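Local coordinates for dual specificity protein phosphatase 18 (Homo sapiens, PDB 2ESB), which removes phosphate from phosphotyrosine and, less readily, phosphothreonine in MAP-kinase-derived peptides, as a dual-specificity protein phosphatase, at residues Asn44-Asn58 and Gly98-Ser111. Numbering follows the deposited sequence.
Sequences NQITMVINVSVEVVN and GRTLLHCAAGVSRS
Arg99 O is gripped by two successive backbone amides, Thr47 N at 2.9 Å and Met48 N, each tilted somewhat from the carbonyl plane. Thr47 answers through its side chain, whose OG1 accepts from Arg99 N at 3.0 Å. From here strands 48-51 and 100-103 run parallel, and the ladder of backbone bonds ends with Val52 N on His103 O. Beside it, Ile50 CB packs on Leu102 CD2, on the face of the sheet that also carries Met48 and Thr100, and Val52 CG2, just past the strand, reaches the same methyl.

On the other face, the His103 ring is fixed through both nitrogens: ND1 donates to the backbone O of Cys104, almost straight (170°), and NE2 accepts from Asn58 ND2 at 3.0 Å, from a position tilted out of the ring plane. Val49 CG1 meets the ring edge, while Asn51 CA lies over one face in a CH-pi contact. With CG anti to the backbone N (chi1 176°), the Asn51 amide reaches the loop beyond its strand: ND2 donates to Val56 O and Asn58 OD1, and OD1 accepts from Ser53 OG at 2.7 Å. Without that amide, as with an alanine here, all three bonds go and the 53-58 loop would probably shift, leaving Asn58 less firmly placed against His103.

Farther along, the Arg110 guanidinium takes the Glu55 carboxylate end-on, NH1 to OE1 and NH2 to OE2 (2.7 Å), in a two-pronged salt bridge, while Ser53 CB lies over one guanidinium face, toward its rim. NH1 also donates to Val71 O, and NE makes a salt bridge to the sulfonate of a bound buffer molecule, probably from the crystallisation liquor, which Ala106, Val108 and Ser109 hold through backbone amides. This is the HCxxxxxR phosphate-binding loop of protein tyrosine phosphatases, with Cys104 the predicted phosphocysteine nucleophile.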
loop_
_atom_site.group_PDB
_atom_site.type_symbol
_atom_site.label_atom_id
_atom_site.label_comp_id
_atom_site.label_asym_id
_atom_site.label_seq_id
_atom_site.Cartn_x
_atom_site.Cartn_y
_atom_site.Cartn_z
ATOM N N ASN A 44 13.901 -4.982 -11.507
ATOM C CA ASN A 44 12.972 -3.865 -11.449
ATOM C C ASN A 44 13.633 -2.707 -10.711
ATOM O O ASN A 44 12.980 -1.729 -10.345
ATOM C CB ASN A 44 11.683 -4.284 -10.744
ATOM C CG ASN A 44 10.812 -5.163 -11.613
ATOM O OD1 ASN A 44 10.064 -4.672 -12.449
ATOM N ND2 ASN A 44 10.925 -6.473 -11.435
ATOM N N GLN A 45 14.933 -2.840 -10.478
ATOM C CA GLN A 45 15.701 -1.802 -9.806
ATOM C C GLN A 45 15.129 -1.351 -8.461
ATOM O O GLN A 45 15.111 -0.158 -8.158
ATOM C CB GLN A 45 15.851 -0.595 -10.736
ATOM C CG GLN A 45 16.763 -0.858 -11.923
ATOM C CD GLN A 45 16.823 0.320 -12.876
ATOM O OE1 GLN A 45 15.970 0.475 -13.753
ATOM N NE2 GLN A 45 17.822 1.167 -12.698
ATOM N N ILE A 46 14.670 -2.302 -7.652
ATOM C CA ILE A 46 14.136 -1.963 -6.334
ATOM C C ILE A 46 15.286 -1.640 -5.364
ATOM O O ILE A 46 16.231 -2.421 -5.232
ATOM C CB ILE A 46 13.319 -3.129 -5.738
ATOM C CG1 ILE A 46 12.196 -3.548 -6.695
ATOM C CG2 ILE A 46 12.732 -2.705 -4.397
ATOM C CD1 ILE A 46 11.253 -2.421 -7.079
ATOM N N THR A 47 15.196 -0.510 -4.668
ATOM C CA THR A 47 16.249 -0.112 -3.724
ATOM C C THR A 47 15.759 -0.038 -2.294
ATOM O O THR A 47 16.560 0.033 -1.354
ATOM C CB THR A 47 16.844 1.271 -4.079
ATOM O OG1 THR A 47 15.807 2.257 -4.091
ATOM C CG2 THR A 47 17.515 1.233 -5.435
ATOM N N MET A 48 14.438 -0.056 -2.138
ATOM C CA MET A 48 13.803 0.019 -0.831
ATOM C C MET A 48 12.650 -0.981 -0.752
ATOM O O MET A 48 11.793 -1.016 -1.633
ATOM C CB MET A 48 13.247 1.432 -0.596
ATOM C CG MET A 48 12.614 1.630 0.786
ATOM S SD MET A 48 13.866 1.695 2.094
ATOM C CE MET A 48 13.017 0.867 3.432
ATOM N N VAL A 49 12.643 -1.791 0.300
ATOM C CA VAL A 49 11.586 -2.773 0.508
ATOM C C VAL A 49 10.886 -2.481 1.833
ATOM O O VAL A 49 11.518 -2.455 2.895
ATOM C CB VAL A 49 12.144 -4.216 0.544
ATOM C CG1 VAL A 49 11.026 -5.191 0.909
ATOM C CG2 VAL A 49 12.739 -4.588 -0.827
ATOM N N ILE A 50 9.582 -2.246 1.764
ATOM C CA ILE A 50 8.791 -1.960 2.954
ATOM C C ILE A 50 7.821 -3.113 3.178
ATOM O O ILE A 50 6.867 -3.302 2.430
ATOM C CB ILE A 50 7.999 -0.647 2.806
ATOM C CG1 ILE A 50 8.965 0.514 2.524
ATOM C CG2 ILE A 50 7.229 -0.377 4.091
ATOM C CD1 ILE A 50 8.299 1.902 2.430
ATOM N N ASN A 51 8.097 -3.887 4.217
ATOM C CA ASN A 51 7.325 -5.063 4.579
ATOM C C ASN A 51 6.228 -4.645 5.547
ATOM O O ASN A 51 6.484 -4.355 6.717
ATOM C CB ASN A 51 8.299 -6.086 5.195
ATOM C CG ASN A 51 7.621 -7.346 5.718
ATOM O OD1 ASN A 51 6.400 -7.431 5.843
ATOM N ND2 ASN A 51 8.440 -8.331 6.056
ATOM N N VAL A 52 4.996 -4.604 5.049
ATOM C CA VAL A 52 3.870 -4.208 5.874
ATOM C C VAL A 52 3.190 -5.443 6.469
ATOM O O VAL A 52 2.083 -5.812 6.084
ATOM C CB VAL A 52 2.840 -3.378 5.052
ATOM C CG1 VAL A 52 1.912 -2.638 5.991
ATOM C CG2 VAL A 52 3.566 -2.391 4.142
ATOM N N SER A 53 3.869 -6.093 7.402
ATOM C CA SER A 53 3.308 -7.285 8.039
ATOM C C SER A 53 4.058 -7.592 9.321
ATOM O O SER A 53 5.174 -7.125 9.536
ATOM C CB SER A 53 3.450 -8.505 7.132
ATOM O OG SER A 53 4.768 -9.024 7.248
ATOM N N VAL A 54 3.439 -8.405 10.160
ATOM C CA VAL A 54 4.059 -8.815 11.398
ATOM C C VAL A 54 4.787 -10.124 11.131
ATOM O O VAL A 54 5.897 -10.345 11.607
ATOM C CB VAL A 54 2.993 -9.101 12.486
ATOM C CG1 VAL A 54 3.657 -9.620 13.747
ATOM C CG2 VAL A 54 2.212 -7.838 12.792
ATOM N N GLU A 55 4.157 -10.961 10.317
ATOM C CA GLU A 55 4.631 -12.314 10.061
ATOM C C GLU A 55 5.587 -12.656 8.920
ATOM O O GLU A 55 6.250 -13.687 8.979
ATOM C CB GLU A 55 3.403 -13.233 9.964
ATOM C CG GLU A 55 2.691 -13.227 8.601
ATOM C CD GLU A 55 1.736 -12.052 8.400
ATOM O OE1 GLU A 55 1.769 -11.082 9.188
ATOM O OE2 GLU A 55 0.941 -12.107 7.440
ATOM N N VAL A 56 5.664 -11.828 7.885
ATOM C CA VAL A 56 6.550 -12.132 6.763
ATOM C C VAL A 56 8.003 -11.772 7.051
ATOM O O VAL A 56 8.308 -10.666 7.507
ATOM C CB VAL A 56 6.090 -11.391 5.479
ATOM C CG1 VAL A 56 6.959 -11.799 4.287
ATOM C CG2 VAL A 56 4.620 -11.697 5.208
ATOM N N VAL A 57 8.898 -12.716 6.789
ATOM C CA VAL A 57 10.323 -12.491 6.997
ATOM C C VAL A 57 11.001 -12.169 5.661
ATOM O O VAL A 57 10.765 -12.849 4.663
ATOM C CB VAL A 57 10.999 -13.739 7.595
ATOM C CG1 VAL A 57 12.530 -13.587 7.512
ATOM C CG2 VAL A 57 10.525 -13.944 9.037
ATOM N N ASN A 58 11.827 -11.126 5.639
ATOM C CA ASN A 58 12.559 -10.759 4.423
ATOM C C ASN A 58 13.962 -11.365 4.400
ATOM O O ASN A 58 14.624 -11.453 5.440
ATOM C CB ASN A 58 12.769 -9.237 4.331
ATOM C CG ASN A 58 11.524 -8.485 3.931
ATOM O OD1 ASN A 58 11.013 -7.672 4.690
ATOM N ND2 ASN A 58 11.034 -8.752 2.722
ATOM N N GLY A 98 15.538 6.310 -6.349
ATOM C CA GLY A 98 15.444 4.901 -6.028
ATOM C C GLY A 98 14.029 4.457 -6.327
ATOM O O GLY A 98 13.238 5.243 -6.847
ATOM N N ARG A 99 13.713 3.205 -6.009
ATOM C CA ARG A 99 12.376 2.662 -6.233
ATOM C C ARG A 99 11.970 1.832 -5.017
ATOM O O ARG A 99 12.783 1.107 -4.441
ATOM C CB ARG A 99 12.345 1.791 -7.491
ATOM C CG ARG A 99 12.686 2.551 -8.757
ATOM C CD ARG A 99 12.424 1.712 -10.000
ATOM N NE ARG A 99 13.029 2.341 -11.172
ATOM C CZ ARG A 99 12.823 1.961 -12.427
ATOM N NH1 ARG A 99 12.014 0.945 -12.690
ATOM N NH2 ARG A 99 13.439 2.595 -13.421
ATOM N N THR A 100 10.702 1.927 -4.649
ATOM C CA THR A 100 10.207 1.226 -3.480
ATOM C C THR A 100 9.228 0.101 -3.780
ATOM O O THR A 100 8.350 0.243 -4.634
ATOM C CB THR A 100 9.494 2.225 -2.532
ATOM O OG1 THR A 100 10.394 3.291 -2.186
ATOM C CG2 THR A 100 9.021 1.535 -1.266
ATOM N N LEU A 101 9.397 -1.020 -3.073
ATOM C CA LEU A 101 8.474 -2.142 -3.162
ATOM C C LEU A 101 7.755 -2.210 -1.824
ATOM O O LEU A 101 8.389 -2.344 -0.761
ATOM C CB LEU A 101 9.177 -3.498 -3.387
ATOM C CG LEU A 101 8.267 -4.729 -3.165
ATOM C CD1 LEU A 101 7.138 -4.774 -4.220
ATOM C CD2 LEU A 101 9.090 -6.019 -3.235
ATOM N N LEU A 102 6.439 -2.075 -1.871
ATOM C CA LEU A 102 5.610 -2.212 -0.685
ATOM C C LEU A 102 5.058 -3.626 -0.809
ATOM O O LEU A 102 4.533 -3.966 -1.859
ATOM C CB LEU A 102 4.409 -1.266 -0.734
ATOM C CG LEU A 102 4.483 0.133 -0.149
ATOM C CD1 LEU A 102 3.194 0.881 -0.511
ATOM C CD2 LEU A 102 4.673 0.034 1.374
ATOM N N HIS A 103 5.166 -4.444 0.237
ATOM C CA HIS A 103 4.597 -5.788 0.187
ATOM C C HIS A 103 4.082 -6.206 1.560
ATOM O O HIS A 103 4.425 -5.616 2.584
ATOM C CB HIS A 103 5.632 -6.818 -0.290
ATOM C CG HIS A 103 6.588 -7.264 0.778
ATOM N ND1 HIS A 103 6.319 -8.319 1.626
ATOM C CD2 HIS A 103 7.820 -6.810 1.122
ATOM C CE1 HIS A 103 7.345 -8.499 2.440
ATOM N NE2 HIS A 103 8.269 -7.599 2.155
ATOM N N CYS A 104 3.221 -7.209 1.566
ATOM C CA CYS A 104 2.715 -7.760 2.809
ATOM C C CYS A 104 2.738 -9.268 2.545
ATOM O O CYS A 104 3.675 -9.750 1.892
ATOM C CB CYS A 104 1.318 -7.199 3.150
ATOM S SG CYS A 104 0.067 -7.186 1.839
ATOM N N ALA A 105 1.771 -10.032 3.034
ATOM C CA ALA A 105 1.818 -11.468 2.769
ATOM C C ALA A 105 1.273 -11.782 1.379
ATOM O O ALA A 105 1.918 -12.480 0.593
ATOM C CB ALA A 105 1.037 -12.244 3.845
ATOM N N ALA A 106 0.099 -11.247 1.058
ATOM C CA ALA A 106 -0.511 -11.508 -0.248
ATOM C C ALA A 106 -0.518 -10.308 -1.192
ATOM O O ALA A 106 -0.882 -10.446 -2.350
ATOM C CB ALA A 106 -1.946 -11.998 -0.051
ATOM N N GLY A 107 -0.136 -9.131 -0.703
ATOM C CA GLY A 107 -0.164 -7.960 -1.569
ATOM C C GLY A 107 -1.605 -7.579 -1.884
ATOM O O GLY A 107 -1.913 -7.046 -2.951
ATOM N N VAL A 108 -2.493 -7.853 -0.936
ATOM C CA VAL A 108 -3.910 -7.575 -1.122
ATOM C C VAL A 108 -4.490 -6.492 -0.231
ATOM O O VAL A 108 -5.150 -5.576 -0.714
ATOM C CB VAL A 108 -4.749 -8.869 -0.904
ATOM C CG1 VAL A 108 -6.237 -8.527 -0.741
ATOM C CG2 VAL A 108 -4.546 -9.819 -2.091
ATOM N N SER A 109 -4.241 -6.592 1.068
ATOM C CA SER A 109 -4.815 -5.640 2.018
ATOM C C SER A 109 -3.888 -4.588 2.637
ATOM O O SER A 109 -4.066 -3.382 2.420
ATOM C CB SER A 109 -5.499 -6.422 3.148
ATOM O OG SER A 109 -6.184 -5.541 4.022
ATOM N N ARG A 110 -2.918 -5.044 3.421
ATOM C CA ARG A 110 -1.983 -4.150 4.106
ATOM C C ARG A 110 -1.124 -3.241 3.220
ATOM O O ARG A 110 -1.153 -2.009 3.375
ATOM C CB ARG A 110 -1.088 -4.978 5.038
ATOM C CG ARG A 110 -1.843 -5.505 6.262
ATOM C CD ARG A 110 -1.015 -6.503 7.059
ATOM N NE ARG A 110 -0.911 -7.790 6.367
ATOM C CZ ARG A 110 -0.382 -8.882 6.910
ATOM N NH1 ARG A 110 0.092 -8.848 8.146
ATOM N NH2 ARG A 110 -0.341 -10.014 6.224
ATOM N N SER A 111 -0.351 -3.815 2.301
ATOM C CA SER A 111 0.481 -2.968 1.444
ATOM C C SER A 111 -0.395 -2.084 0.546
ATOM O O SER A 111 -0.064 -0.924 0.281
ATOM C CB SER A 111 1.448 -3.826 0.597
ATOM O OG SER A 111 0.766 -4.818 -0.166
#